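Local coordinates for protein putative D-alanine N-acetyltransferase of GNAT family (Desulfovibrio desulfuricans subsp. desulfuricans, PDB 2R7H) that probably transfers an acyl group, most likely acetyl from acetyl-coenzyme A, to an acceptor that is not established, as members of the GNAT family do, at residues B[81-86]-B[95-100]; B[24-29]-B[68-73]; B[130-135]-B[169-174]; B[32-37]-B[50-55]; B[41-46]-B[139-144]. All blocks are in the same frame, centred on the assembly; numbering follows the deposited sequence.

Contact 1 of 5, residues B[81-86]-B[95-100]; sequences GYACYG and YDLYWI
Trp99 turns the in-plane N-H of its indole straight at Tyr82: NE1 donates to OH at 2.8 Å and 170°, with the oxygen almost in the indole plane. The two rings stand obliquely, their planes 78° apart. Trp99 CG lies between its backbone N and carbonyl carbon (chi1 51°), and the indole beyond it lies beside Cys84, whose CB sits over one face, 4.0 Å from NE1. The Cys84 sulfur meets two rings, the Trp99 six-membered ring obliquely and Tyr98 at its edge, SG lying 3.9 Å from Tyr98 CD2. Both aromatics can face one cysteine because this antiparallel hairpin of strands 78-87 and 94-102 carries a classic beta bulge, a feature common in the fourth strand of GNAT sheets. Cys84 O takes Tyr98 N at 2.8 Å and, weakly, Trp99 N at 3.4 Å. Tyr98 CE2 lies 3.5 Å from Gly86 N. Trp99 and Tyr98 belong to the pocket occupied here by 2-ethoxyethanol, and helix 46-61 covers Trp99 and Cys84. On the other face, Leu97 CD1 lies 4.1 Å from Tyr85 CB and Ile100 CG1 4.0 Å from Ala83 CB, while Tyr85 and Ala83 pack on Val119 of helix 111-125.

Contact 2 of 5, residues B[24-29]-B[68-73]; sequences RQVLPQ and YHFVFA
Arg24 and Phe70 meet through their backbones at the point where the chain leaves the short strand 21-23, at one edge of the GNAT sheet, and heads for helix 30-41 past the neighbouring strand 69-75. The polar link is a water: it donates to Arg24 O at 2.7 Å and accepts from Phe70 N at 2.8 Å, so it bridges the two backbones. A CA-H...O contact sits alongside, Arg24 CA approaching Phe70 O at 3.5 Å.

The apolar part rests on one methyl. Val26 CG2, anti to its own carbonyl carbon and beside the backbone N, touches two rings of the strand: it comes obliquely to Phe70, 3.7 Å from CD1, and in plane at the edge of Phe72, 4.0 Å from CE2. Gln25 O also lies near the Phe72 ring. Helix 46-61 adds His59 and Leu60 round the same valine.

The charged group lies on the other face of the sheet, toward helix 111-125. Arg24 and Val71 run side by side in the same direction, after a bend of the arginine at chi2 (69°). The guanidinium forms salt bridges with Asp122 and Glu118 of that helix. Val71 covers one face of it, CG2 lying 4.0 Å from NE and CG1 4.2 Å above the centre of the plane.

Contact 3 of 5, residues B[130-135]-B[169-174]; sequences LLFAET and KIIYRL
Ala133 O receives Tyr172 N at 2.8 Å and 168°. It belongs to an antiparallel ladder between strands 130-136 and 167-175, the fifth and seventh in chain order, side by side in the GNAT sheet, with paired bonds also joining Leu131 to Leu174 and Thr135 to Ile170. On the face that carries Ala133, Thr135 and Tyr172, the Tyr172 ring turns its edge to Thr135, CE2 lying 3.8 Å from CG2, and its hydroxyl goes on to Glu149 of helix 142-150.

The opposite face carries the charges. Lys169, bent at chi3 (71°), crosses Glu134 obliquely and forms a salt bridge from NZ to OE2 at 3.1 Å, weak as a hydrogen bond. Ile171 CG2 reaches Phe132 CD1 at 3.9 Å. Phe132 and Arg173 run alongside each other in the same direction, with ring and guanidinium planes 78° apart, and CE1 of the ring is 3.9 Å from Arg173 CG. The guanidinium is held by Glu156 and Glu175 and by Lys160 O of the second subunit, whose Phe162 also meets the Phe132 ring, so this face lies at the dimer interface. Leu130 CD2 sits over the centre of the guanidinium, 3.6 Å above its plane and 3.6 Å from NH2.

Contact 4 of 5, residues B[32-37]-B[50-55]; sequences LLVRRV and DVAQEL
Arg35 and Gln53 both hold CG anti to the backbone N (chi1 -165° and -178°) and continue as extended chains, which carries the guanidinium and the amide across the gap to meet obliquely. They join helices 30-41 and 46-61, the near-antiparallel helix pair that follows the first strand in GNAT proteins; the short segments run at 154° to each other, their axes 8.4 Å apart. Arg35 NH1 is shared. It donates to Gln53 OE1 at 3.1 Å, in the plane of the amide carbonyl, and to Asp50 OD1 at 2.9 Å, on the anti side of the carboxylate. NH2 adds a second bond to the same oxygen at 3.1 Å, coming from above the carboxylate plane on the same face as NH1. This end-on grip thus puts two donors on OD1 and forms a salt bridge near solvent, Asp50 being exposed. Arg35 NE has a partner of its own in Glu39, one turn on, which probably helps to fix the rotation of the guanidinium.

On the buried side Val34 meets Ala52, backed by Tyr82 of the sheet, which touches both. Here Val34 CG1 lies 3.9 Å from Ala52 O and 4.3 Å from Ala52 CB.

Contact 5 of 5, residues B[41-46]-B[139-144]; sequences TGFFTP and RKYAPT
Lys140 reaches across the surface to Phe43 and Gly42 as a fully extended chain. Its CB points toward the loop, and chi1 of 177° sets CG anti to the backbone N, 3.7 Å from Phe43 CE2. CD continues the extended chain without a close contact to the ring. CE then lies above one face, offset toward the rim and 3.9 Å from the ring centroid, a CH-pi contact. NZ stays over that face at 4.8 Å from the centroid, a cation-pi contact, and ends on Gly42 O at 3.3 Å in a weak hydrogen bond. The two side chains thus run antiparallel, lysine over phenylalanine.

The contact joins the loop between helices 30-41 and 46-61 to the turn leading from strand 130-136 into helix 142-150, two parts of the GNAT fold far apart in sequence. The loop starts with an ST turn, Phe43 N donating to Thr41 OG1, and Gly42 takes a positive phi (81°) just after the helix. Next along it, Phe44 meets Trp99 of the sheet edge-to-face.

Phe43 also turns an edge to the face of Tyr141, an edge-to-face pair with planes 81° apart; CD2 lies 3.5 Å from CE2 of the tyrosine. Lys140 O approaches the same phenylalanine ring in its plane, 3.5 Å from CZ. Tyr141 in turn packs on Thr135 and Ser136 of strand 130-136.

In the fold
From the N terminus, contact 2 opens just after strand 21-23 and closes at strand 69-75, looping out both N-terminal helices. Within that loop contact 4 pairs the two helices. Contact 5 starts in the turn between them and closes only at 139-144, so it crosses contacts 2 and 4 and spans the middle of the chain. Contact 1, the hairpin at the centre, falls wholly within its span. Contact 3 opens at 130-135, inside that span, and closes at 169-174, beyond it. Backbone bonds run from contact 2 through contact 1 to contact 3 along one sheet; contact 4 packs on contacts 1 and 2, and contact 5 touches contacts 1, 3 and 4.

Contact 1 of 5, residues B[81-86]-B[95-100]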
# COMPACT_ATOMS: atom_id res chain seq x y z
N GLY B 81 12.99 10.39 19.31
CA GLY B 81 12.57 9.99 17.98
C GLY B 81 11.86 8.64 18.00
O GLY B 81 11.63 8.05 19.06
N TYR B 82 11.48 8.16 16.83
CA TYR B 82 10.79 6.88 16.77
C TYR B 82 10.74 6.36 15.35
O TYR B 82 11.02 7.10 14.39
CB TYR B 82 9.35 6.97 17.33
CG TYR B 82 8.31 7.47 16.37
CD1 TYR B 82 8.34 8.76 15.88
CD2 TYR B 82 7.26 6.65 15.98
CE1 TYR B 82 7.40 9.21 14.98
CE2 TYR B 82 6.32 7.09 15.08
CZ TYR B 82 6.39 8.36 14.58
OH TYR B 82 5.42 8.78 13.71
N ALA B 83 10.39 5.08 15.23
CA ALA B 83 10.23 4.40 13.94
C ALA B 83 8.82 3.76 13.98
O ALA B 83 8.36 3.34 15.05
CB ALA B 83 11.24 3.36 13.77
N CYS B 84 8.15 3.74 12.84
CA CYS B 84 6.81 3.19 12.66
C CYS B 84 6.97 2.16 11.51
O CYS B 84 7.57 2.44 10.45
CB CYS B 84 5.80 4.28 12.26
SG CYS B 84 4.16 3.55 12.07
N TYR B 85 6.48 0.96 11.71
CA TYR B 85 6.61 -0.08 10.69
C TYR B 85 5.55 -1.16 10.85
O TYR B 85 4.82 -1.16 11.81
CB TYR B 85 8.04 -0.70 10.77
CG TYR B 85 8.24 -1.61 11.94
CD1 TYR B 85 8.55 -1.13 13.19
CD2 TYR B 85 8.07 -2.99 11.78
CE1 TYR B 85 8.69 -2.00 14.24
CE2 TYR B 85 8.22 -3.84 12.79
CZ TYR B 85 8.52 -3.36 14.02
OH TYR B 85 8.64 -4.27 15.02
N GLY B 86 5.48 -2.10 9.91
CA GLY B 86 4.49 -3.15 10.05
C GLY B 86 4.53 -4.19 8.97
O GLY B 86 5.16 -4.00 7.94
N TYR B 95 7.84 -6.70 5.24
CA TYR B 95 7.49 -5.60 6.13
C TYR B 95 7.77 -4.26 5.46
O TYR B 95 8.66 -4.16 4.65
CB TYR B 95 8.34 -5.70 7.42
CG TYR B 95 7.93 -6.85 8.31
CD1 TYR B 95 8.30 -8.16 8.00
CD2 TYR B 95 7.16 -6.64 9.43
CE1 TYR B 95 7.86 -9.23 8.78
CE2 TYR B 95 6.73 -7.68 10.20
CZ TYR B 95 7.09 -8.97 9.89
OH TYR B 95 6.66 -10.00 10.68
N ASP B 96 7.02 -3.26 5.86
CA ASP B 96 7.23 -1.91 5.42
C ASP B 96 7.68 -1.01 6.56
O ASP B 96 7.09 -1.05 7.63
CB ASP B 96 5.97 -1.31 4.85
CG ASP B 96 5.65 -1.85 3.47
OD1 ASP B 96 6.42 -1.61 2.52
OD2 ASP B 96 4.58 -2.42 3.36
N LEU B 97 8.75 -0.26 6.34
CA LEU B 97 9.19 0.77 7.29
C LEU B 97 8.43 2.01 6.82
O LEU B 97 8.68 2.48 5.73
CB LEU B 97 10.71 1.05 7.18
CG LEU B 97 11.26 2.17 8.11
CD1 LEU B 97 11.06 1.86 9.65
CD2 LEU B 97 12.75 2.38 7.78
N TYR B 98 7.48 2.51 7.61
CA TYR B 98 6.67 3.69 7.25
C TYR B 98 7.54 4.95 7.36
O TYR B 98 7.66 5.69 6.38
CB TYR B 98 5.31 3.66 8.02
CG TYR B 98 4.54 2.32 7.74
CD1 TYR B 98 4.23 1.95 6.44
CD2 TYR B 98 4.06 1.49 8.77
CE1 TYR B 98 3.55 0.74 6.14
CE2 TYR B 98 3.36 0.25 8.47
CZ TYR B 98 3.11 -0.11 7.14
OH TYR B 98 2.42 -1.30 6.74
N TRP B 99 8.21 5.17 8.50
CA TRP B 99 9.21 6.27 8.62
C TRP B 99 9.96 6.19 9.93
O TRP B 99 9.58 5.43 10.82
CB TRP B 99 8.62 7.71 8.45
CG TRP B 99 7.49 7.88 9.31
CD1 TRP B 99 7.51 8.09 10.65
CD2 TRP B 99 6.10 7.80 8.93
NE1 TRP B 99 6.25 8.13 11.12
CE2 TRP B 99 5.36 7.96 10.10
CE3 TRP B 99 5.43 7.59 7.73
CZ2 TRP B 99 3.98 7.95 10.11
CZ3 TRP B 99 4.07 7.57 7.74
CH2 TRP B 99 3.35 7.76 8.92
N ILE B 100 11.11 6.86 9.94
CA ILE B 100 11.91 7.03 11.11
C ILE B 100 11.93 8.57 11.29
O ILE B 100 12.34 9.27 10.38
CB ILE B 100 13.33 6.50 11.00
CG1 ILE B 100 13.31 4.99 10.78
CG2 ILE B 100 14.10 6.80 12.34
CD1 ILE B 100 14.65 4.38 10.63

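Contact 2 of 5, residues B[24-29]-B[68-73]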
# COMPACT_ATOMS: atom_id res chain seq x y z
N ARG B 24 8.88 -0.44 22.98
CA ARG B 24 7.92 -0.91 21.99
C ARG B 24 6.48 -0.75 22.43
O ARG B 24 5.60 -0.76 21.58
CB ARG B 24 8.11 -2.38 21.63
CG ARG B 24 9.18 -2.73 20.63
CD ARG B 24 10.51 -2.51 21.13
NE ARG B 24 11.51 -3.01 20.20
CZ ARG B 24 12.81 -2.83 20.37
NH1 ARG B 24 13.31 -2.22 21.45
NH2 ARG B 24 13.62 -3.29 19.46
N GLN B 25 6.22 -0.67 23.73
CA GLN B 25 4.85 -0.55 24.25
C GLN B 25 4.30 0.83 23.97
O GLN B 25 4.98 1.79 24.24
CB GLN B 25 4.83 -0.79 25.78
CG GLN B 25 3.40 -0.90 26.38
CD GLN B 25 3.39 -1.12 27.89
OE1 GLN B 25 4.24 -0.60 28.63
NE2 GLN B 25 2.38 -1.86 28.36
N VAL B 26 3.08 0.92 23.43
CA VAL B 26 2.46 2.20 23.12
C VAL B 26 1.65 2.61 24.34
O VAL B 26 0.84 1.84 24.83
CB VAL B 26 1.53 2.12 21.90
CG1 VAL B 26 0.88 3.46 21.63
CG2 VAL B 26 2.31 1.69 20.70
N LEU B 27 1.92 3.83 24.82
CA LEU B 27 1.24 4.40 25.96
C LEU B 27 0.35 5.54 25.46
O LEU B 27 0.52 6.00 24.33
CB LEU B 27 2.28 4.94 26.95
CG LEU B 27 3.35 3.93 27.39
CD1 LEU B 27 4.36 4.59 28.29
CD2 LEU B 27 2.74 2.72 28.07
N PRO B 28 -0.63 5.98 26.27
CA PRO B 28 -1.52 7.11 25.87
C PRO B 28 -0.81 8.45 25.55
O PRO B 28 -1.28 9.21 24.69
CB PRO B 28 -2.43 7.27 27.09
CG PRO B 28 -2.42 5.93 27.74
CD PRO B 28 -1.03 5.44 27.59
N GLN B 29 0.32 8.71 26.22
CA GLN B 29 1.13 9.91 25.99
C GLN B 29 1.79 9.96 24.59
O GLN B 29 2.08 11.05 24.08
CB GLN B 29 2.27 9.94 27.03
N TYR B 68 0.43 -2.00 12.93
CA TYR B 68 1.37 -0.90 13.03
C TYR B 68 2.16 -1.12 14.33
O TYR B 68 1.58 -1.18 15.40
CB TYR B 68 0.68 0.47 13.02
CG TYR B 68 -0.10 0.70 11.76
CD1 TYR B 68 0.57 0.76 10.55
CD2 TYR B 68 -1.47 0.89 11.77
CE1 TYR B 68 -0.08 0.94 9.36
CE2 TYR B 68 -2.17 1.07 10.56
CZ TYR B 68 -1.45 1.09 9.36
OH TYR B 68 -2.04 1.27 8.13
N HIS B 69 3.47 -1.23 14.18
CA HIS B 69 4.41 -1.43 15.26
C HIS B 69 5.28 -0.20 15.37
O HIS B 69 5.48 0.51 14.38
CB HIS B 69 5.24 -2.67 14.96
CG HIS B 69 4.42 -3.90 14.85
ND1 HIS B 69 4.32 -4.81 15.89
CD2 HIS B 69 3.59 -4.35 13.88
CE1 HIS B 69 3.52 -5.79 15.52
NE2 HIS B 69 3.05 -5.54 14.32
N PHE B 70 5.82 -0.01 16.56
CA PHE B 70 6.62 1.16 16.91
C PHE B 70 7.84 0.84 17.75
O PHE B 70 7.81 -0.10 18.54
CB PHE B 70 5.75 2.09 17.79
CG PHE B 70 4.53 2.61 17.10
CD1 PHE B 70 3.33 1.91 17.15
CD2 PHE B 70 4.59 3.76 16.36
CE1 PHE B 70 2.20 2.36 16.48
CE2 PHE B 70 3.47 4.21 15.69
CZ PHE B 70 2.28 3.50 15.75
N VAL B 71 8.91 1.63 17.56
CA VAL B 71 10.13 1.58 18.42
C VAL B 71 10.33 3.06 18.77
O VAL B 71 10.56 3.87 17.87
CB VAL B 71 11.43 1.05 17.76
CG1 VAL B 71 12.57 1.12 18.80
CG2 VAL B 71 11.27 -0.38 17.20
N PHE B 72 10.13 3.43 20.04
CA PHE B 72 10.29 4.80 20.50
C PHE B 72 11.64 4.96 21.21
O PHE B 72 11.94 4.17 22.08
CB PHE B 72 9.19 5.16 21.51
CG PHE B 72 7.78 4.94 21.00
CD1 PHE B 72 7.23 5.82 20.10
CD2 PHE B 72 7.01 3.87 21.45
CE1 PHE B 72 5.95 5.63 19.63
CE2 PHE B 72 5.72 3.70 21.00
CZ PHE B 72 5.19 4.58 20.08
N ALA B 73 12.46 5.93 20.80
CA ALA B 73 13.75 6.22 21.44
C ALA B 73 13.46 7.34 22.47
O ALA B 73 12.99 8.42 22.08
CB ALA B 73 14.78 6.69 20.40
O HOH W 1 4.96 -1.26 18.96

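Contact 3 of 5, residues B[130-135]-B[169-174]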
# COMPACT_ATOMS: atom_id res chain seq x y z
N LEU B 130 12.23 -9.52 4.33
CA LEU B 130 12.42 -8.22 3.69
C LEU B 130 11.84 -7.05 4.42
O LEU B 130 10.82 -7.19 5.03
CB LEU B 130 11.73 -8.24 2.33
CG LEU B 130 12.28 -9.23 1.29
CD1 LEU B 130 11.32 -9.40 0.08
CD2 LEU B 130 13.61 -8.71 0.94
N LEU B 131 12.51 -5.91 4.32
CA LEU B 131 12.01 -4.66 4.89
C LEU B 131 12.09 -3.68 3.75
O LEU B 131 13.18 -3.48 3.18
CB LEU B 131 12.86 -4.13 6.04
CG LEU B 131 12.40 -2.81 6.69
CD1 LEU B 131 11.01 -2.94 7.23
CD2 LEU B 131 13.36 -2.32 7.80
N PHE B 132 10.93 -3.10 3.41
CA PHE B 132 10.87 -2.12 2.36
C PHE B 132 10.63 -0.72 2.92
O PHE B 132 9.96 -0.57 3.90
CB PHE B 132 9.75 -2.44 1.35
CG PHE B 132 10.07 -3.60 0.47
CD1 PHE B 132 10.90 -3.44 -0.63
CD2 PHE B 132 9.60 -4.87 0.76
CE1 PHE B 132 11.18 -4.49 -1.42
CE2 PHE B 132 9.90 -5.91 0.00
CZ PHE B 132 10.68 -5.73 -1.12
N ALA B 133 11.26 0.28 2.27
CA ALA B 133 11.08 1.70 2.59
C ALA B 133 10.83 2.45 1.28
O ALA B 133 11.51 2.24 0.31
CB ALA B 133 12.31 2.31 3.34
N GLU B 134 9.90 3.38 1.29
CA GLU B 134 9.58 4.17 0.09
C GLU B 134 9.86 5.62 0.37
O GLU B 134 9.57 6.10 1.46
CB GLU B 134 8.10 4.03 -0.25
CG GLU B 134 7.66 2.65 -0.45
CD GLU B 134 6.22 2.54 -0.88
OE1 GLU B 134 5.41 3.42 -0.54
OE2 GLU B 134 5.91 1.56 -1.55
N THR B 135 10.44 6.33 -0.60
CA THR B 135 10.65 7.74 -0.42
C THR B 135 10.51 8.45 -1.76
O THR B 135 10.27 7.81 -2.81
CB THR B 135 11.98 8.06 0.33
OG1 THR B 135 11.95 9.43 0.73
CG2 THR B 135 13.20 7.78 -0.53
N LYS B 169 8.61 7.96 -6.91
CA LYS B 169 8.65 7.16 -5.69
C LYS B 169 9.79 6.21 -5.92
O LYS B 169 9.81 5.58 -6.97
CB LYS B 169 7.37 6.34 -5.45
CG LYS B 169 7.45 5.54 -4.09
CD LYS B 169 6.13 5.02 -3.63
CE LYS B 169 5.61 3.91 -4.41
NZ LYS B 169 4.42 3.31 -3.69
N ILE B 170 10.71 6.12 -4.95
CA ILE B 170 11.85 5.19 -5.02
C ILE B 170 11.56 4.15 -3.94
O ILE B 170 11.25 4.52 -2.79
CB ILE B 170 13.25 5.81 -4.79
CG1 ILE B 170 13.61 6.87 -5.84
CG2 ILE B 170 14.34 4.69 -4.89
CD1 ILE B 170 12.78 8.05 -5.85
N ILE B 171 11.65 2.87 -4.29
CA ILE B 171 11.39 1.77 -3.35
C ILE B 171 12.73 1.12 -3.05
O ILE B 171 13.45 0.66 -3.96
CB ILE B 171 10.38 0.72 -3.87
CG1 ILE B 171 9.05 1.38 -4.29
CG2 ILE B 171 10.11 -0.32 -2.77
CD1 ILE B 171 8.02 0.44 -4.95
N TYR B 172 13.08 1.16 -1.76
CA TYR B 172 14.31 0.64 -1.21
C TYR B 172 14.05 -0.69 -0.56
O TYR B 172 13.09 -0.87 0.16
CB TYR B 172 14.91 1.65 -0.20
CG TYR B 172 15.61 2.80 -0.87
CD1 TYR B 172 16.92 2.66 -1.34
CD2 TYR B 172 15.00 4.03 -1.01
CE1 TYR B 172 17.58 3.70 -1.97
CE2 TYR B 172 15.66 5.07 -1.63
CZ TYR B 172 16.92 4.90 -2.11
OH TYR B 172 17.53 5.95 -2.73
N ARG B 173 14.94 -1.62 -0.79
CA ARG B 173 14.83 -2.97 -0.29
C ARG B 173 15.95 -3.33 0.71
O ARG B 173 17.10 -3.05 0.44
CB ARG B 173 15.03 -3.89 -1.50
CG ARG B 173 14.95 -5.40 -1.26
CD ARG B 173 15.65 -6.08 -2.38
NE ARG B 173 15.55 -7.52 -2.25
CZ ARG B 173 14.51 -8.24 -2.62
NH1 ARG B 173 13.39 -7.66 -3.09
NH2 ARG B 173 14.56 -9.55 -2.46
N LEU B 174 15.61 -3.95 1.85
CA LEU B 174 16.64 -4.46 2.77
C LEU B 174 16.33 -5.93 3.01
O LEU B 174 15.25 -6.28 3.45
CB LEU B 174 16.64 -3.76 4.13
CG LEU B 174 17.74 -4.14 5.14
CD1 LEU B 174 19.08 -3.63 4.70
CD2 LEU B 174 17.43 -3.52 6.47

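Contact 4 of 5, residues B[32-37]-B[50-55]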
# COMPACT_ATOMS: atom_id res chain seq x y z
N LEU B 32 0.44 12.14 20.96
CA LEU B 32 0.79 13.56 20.89
C LEU B 32 2.31 13.77 20.83
O LEU B 32 2.77 14.68 20.14
CB LEU B 32 0.18 14.33 22.05
CG LEU B 32 0.11 15.84 21.80
CD1 LEU B 32 -0.85 16.12 20.61
CD2 LEU B 32 -0.35 16.59 23.06
N LEU B 33 3.10 12.93 21.53
CA LEU B 33 4.57 13.01 21.52
C LEU B 33 5.08 12.73 20.12
O LEU B 33 6.03 13.38 19.67
CB LEU B 33 5.22 12.04 22.54
CG LEU B 33 5.05 12.33 24.02
CD1 LEU B 33 5.39 11.13 24.88
CD2 LEU B 33 5.86 13.56 24.43
N VAL B 34 4.47 11.74 19.46
CA VAL B 34 4.81 11.39 18.08
C VAL B 34 4.49 12.56 17.16
O VAL B 34 5.31 12.94 16.29
CB VAL B 34 4.08 10.13 17.62
CG1 VAL B 34 3.99 10.04 16.09
CG2 VAL B 34 4.74 8.89 18.27
N ARG B 35 3.31 13.14 17.35
CA ARG B 35 2.91 14.28 16.52
C ARG B 35 3.95 15.38 16.65
O ARG B 35 4.43 15.87 15.64
CB ARG B 35 1.55 14.83 16.90
CG ARG B 35 1.05 15.75 15.80
CD ARG B 35 -0.17 16.53 16.14
NE ARG B 35 -0.49 17.31 14.95
CZ ARG B 35 -1.23 16.90 13.92
NH1 ARG B 35 -1.85 15.74 13.96
NH2 ARG B 35 -1.40 17.71 12.85
N ARG B 36 4.33 15.74 17.87
CA ARG B 36 5.35 16.79 18.08
C ARG B 36 6.71 16.42 17.47
O ARG B 36 7.38 17.30 16.91
CB ARG B 36 5.44 17.20 19.58
N VAL B 37 7.09 15.13 17.49
CA VAL B 37 8.35 14.69 16.88
C VAL B 37 8.24 14.95 15.40
O VAL B 37 9.12 15.57 14.81
CB VAL B 37 8.69 13.16 17.10
CG1 VAL B 37 9.85 12.72 16.20
CG2 VAL B 37 9.03 12.85 18.57
N ASP B 50 -1.08 14.17 10.86
CA ASP B 50 -2.34 13.54 11.30
C ASP B 50 -2.26 12.05 11.13
O ASP B 50 -2.74 11.31 11.99
CB ASP B 50 -3.55 14.00 10.47
CG ASP B 50 -3.92 15.45 10.64
OD1 ASP B 50 -3.74 16.00 11.73
OD2 ASP B 50 -4.48 16.03 9.68
N VAL B 51 -1.71 11.62 10.00
CA VAL B 51 -1.54 10.19 9.74
C VAL B 51 -0.61 9.62 10.83
O VAL B 51 -0.99 8.68 11.53
CB VAL B 51 -0.98 9.90 8.29
CG1 VAL B 51 -0.70 8.40 8.11
CG2 VAL B 51 -1.96 10.41 7.22
N ALA B 52 0.56 10.26 11.02
CA ALA B 52 1.54 9.84 12.03
C ALA B 52 0.89 9.60 13.40
O ALA B 52 1.11 8.55 14.00
CB ALA B 52 2.68 10.85 12.12
N GLN B 53 0.04 10.53 13.83
CA GLN B 53 -0.66 10.41 15.10
C GLN B 53 -1.77 9.36 15.09
O GLN B 53 -1.95 8.65 16.09
CB GLN B 53 -1.25 11.76 15.51
CG GLN B 53 -1.96 11.75 16.87
CD GLN B 53 -2.51 13.09 17.27
OE1 GLN B 53 -2.38 14.07 16.55
NE2 GLN B 53 -3.16 13.14 18.43
N GLU B 54 -2.50 9.25 13.98
CA GLU B 54 -3.61 8.29 13.85
C GLU B 54 -3.14 6.84 14.02
O GLU B 54 -3.83 6.05 14.68
CB GLU B 54 -4.36 8.47 12.53
N LEU B 55 -1.98 6.51 13.45
CA LEU B 55 -1.39 5.16 13.58
C LEU B 55 -1.14 4.78 15.04
O LEU B 55 -1.29 3.62 15.41
CB LEU B 55 -0.07 5.07 12.81
CG LEU B 55 -0.06 5.25 11.29
CD1 LEU B 55 1.35 5.16 10.74
CD2 LEU B 55 -0.95 4.24 10.60

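Contact 5 of 5, residues B[41-46]-B[139-144]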
# COMPACT_ATOMS: atom_id res chain seq x y z
N THR B 41 10.31 17.94 12.48
CA THR B 41 11.18 17.61 11.33
C THR B 41 11.00 18.39 10.04
O THR B 41 11.94 18.46 9.26
CB THR B 41 11.00 16.15 10.93
OG1 THR B 41 9.72 15.98 10.29
CG2 THR B 41 11.16 15.22 12.15
N GLY B 42 9.80 18.92 9.77
CA GLY B 42 9.54 19.66 8.51
C GLY B 42 9.25 18.78 7.28
O GLY B 42 9.14 19.28 6.16
N PHE B 43 9.14 17.48 7.46
CA PHE B 43 8.84 16.55 6.38
C PHE B 43 7.39 16.11 6.42
O PHE B 43 6.97 15.29 5.60
CB PHE B 43 9.80 15.34 6.44
CG PHE B 43 11.14 15.62 5.87
CD1 PHE B 43 12.06 16.37 6.58
CD2 PHE B 43 11.48 15.16 4.62
CE1 PHE B 43 13.31 16.67 6.03
CE2 PHE B 43 12.72 15.45 4.06
CZ PHE B 43 13.63 16.21 4.77
N PHE B 44 6.61 16.67 7.33
CA PHE B 44 5.24 16.26 7.46
C PHE B 44 4.31 17.45 7.37
O PHE B 44 4.37 18.34 8.20
CB PHE B 44 5.01 15.55 8.79
CG PHE B 44 5.63 14.17 8.90
CD1 PHE B 44 7.00 14.01 9.12
CD2 PHE B 44 4.81 13.00 8.93
CE1 PHE B 44 7.57 12.72 9.27
CE2 PHE B 44 5.38 11.69 9.10
CZ PHE B 44 6.75 11.57 9.27
N THR B 45 3.45 17.45 6.36
CA THR B 45 2.45 18.47 6.22
C THR B 45 1.47 18.14 7.37
O THR B 45 1.53 17.06 7.96
CB THR B 45 1.74 18.35 4.88
OG1 THR B 45 1.16 17.05 4.78
CG2 THR B 45 2.70 18.59 3.71
N PRO B 46 0.60 19.08 7.73
CA PRO B 46 -0.35 18.73 8.79
C PRO B 46 -1.11 17.42 8.56
O PRO B 46 -1.34 16.68 9.50
CB PRO B 46 -1.29 19.93 8.83
CG PRO B 46 -0.47 21.07 8.31
CD PRO B 46 0.43 20.46 7.26
N ARG B 139 14.93 16.64 -4.50
CA ARG B 139 16.12 17.13 -3.77
C ARG B 139 16.00 17.08 -2.24
O ARG B 139 16.89 16.56 -1.55
CB ARG B 139 16.46 18.56 -4.24
N LYS B 140 14.87 17.56 -1.71
CA LYS B 140 14.60 17.56 -0.26
C LYS B 140 14.80 16.21 0.44
O LYS B 140 15.14 16.17 1.63
CB LYS B 140 13.15 18.03 -0.06
CG LYS B 140 12.63 18.04 1.39
CD LYS B 140 11.13 18.35 1.42
CE LYS B 140 10.64 18.42 2.84
NZ LYS B 140 9.19 18.64 2.90
N TYR B 141 14.56 15.12 -0.30
CA TYR B 141 14.70 13.74 0.20
C TYR B 141 16.04 13.10 -0.06
O TYR B 141 16.21 11.93 0.24
CB TYR B 141 13.56 12.87 -0.34
CG TYR B 141 12.26 13.23 0.32
CD1 TYR B 141 11.46 14.23 -0.18
CD2 TYR B 141 11.84 12.57 1.46
CE1 TYR B 141 10.27 14.57 0.42
CE2 TYR B 141 10.67 12.90 2.07
CZ TYR B 141 9.89 13.89 1.54
OH TYR B 141 8.72 14.23 2.17
N ALA B 142 16.99 13.86 -0.62
CA ALA B 142 18.35 13.36 -0.85
C ALA B 142 18.98 12.78 0.43
O ALA B 142 19.56 11.70 0.38
CB ALA B 142 19.22 14.47 -1.48
N PRO B 143 18.86 13.48 1.59
CA PRO B 143 19.39 12.93 2.84
C PRO B 143 18.80 11.56 3.22
O PRO B 143 19.54 10.65 3.57
CB PRO B 143 19.01 13.99 3.87
CG PRO B 143 18.89 15.24 3.10
CD PRO B 143 18.31 14.84 1.80
N THR B 144 17.47 11.45 3.16
CA THR B 144 16.75 10.21 3.44
C THR B 144 17.25 9.09 2.55
O THR B 144 17.48 7.99 3.03
CB THR B 144 15.24 10.38 3.18
OG1 THR B 144 14.73 11.44 4.01
CG2 THR B 144 14.49 9.10 3.51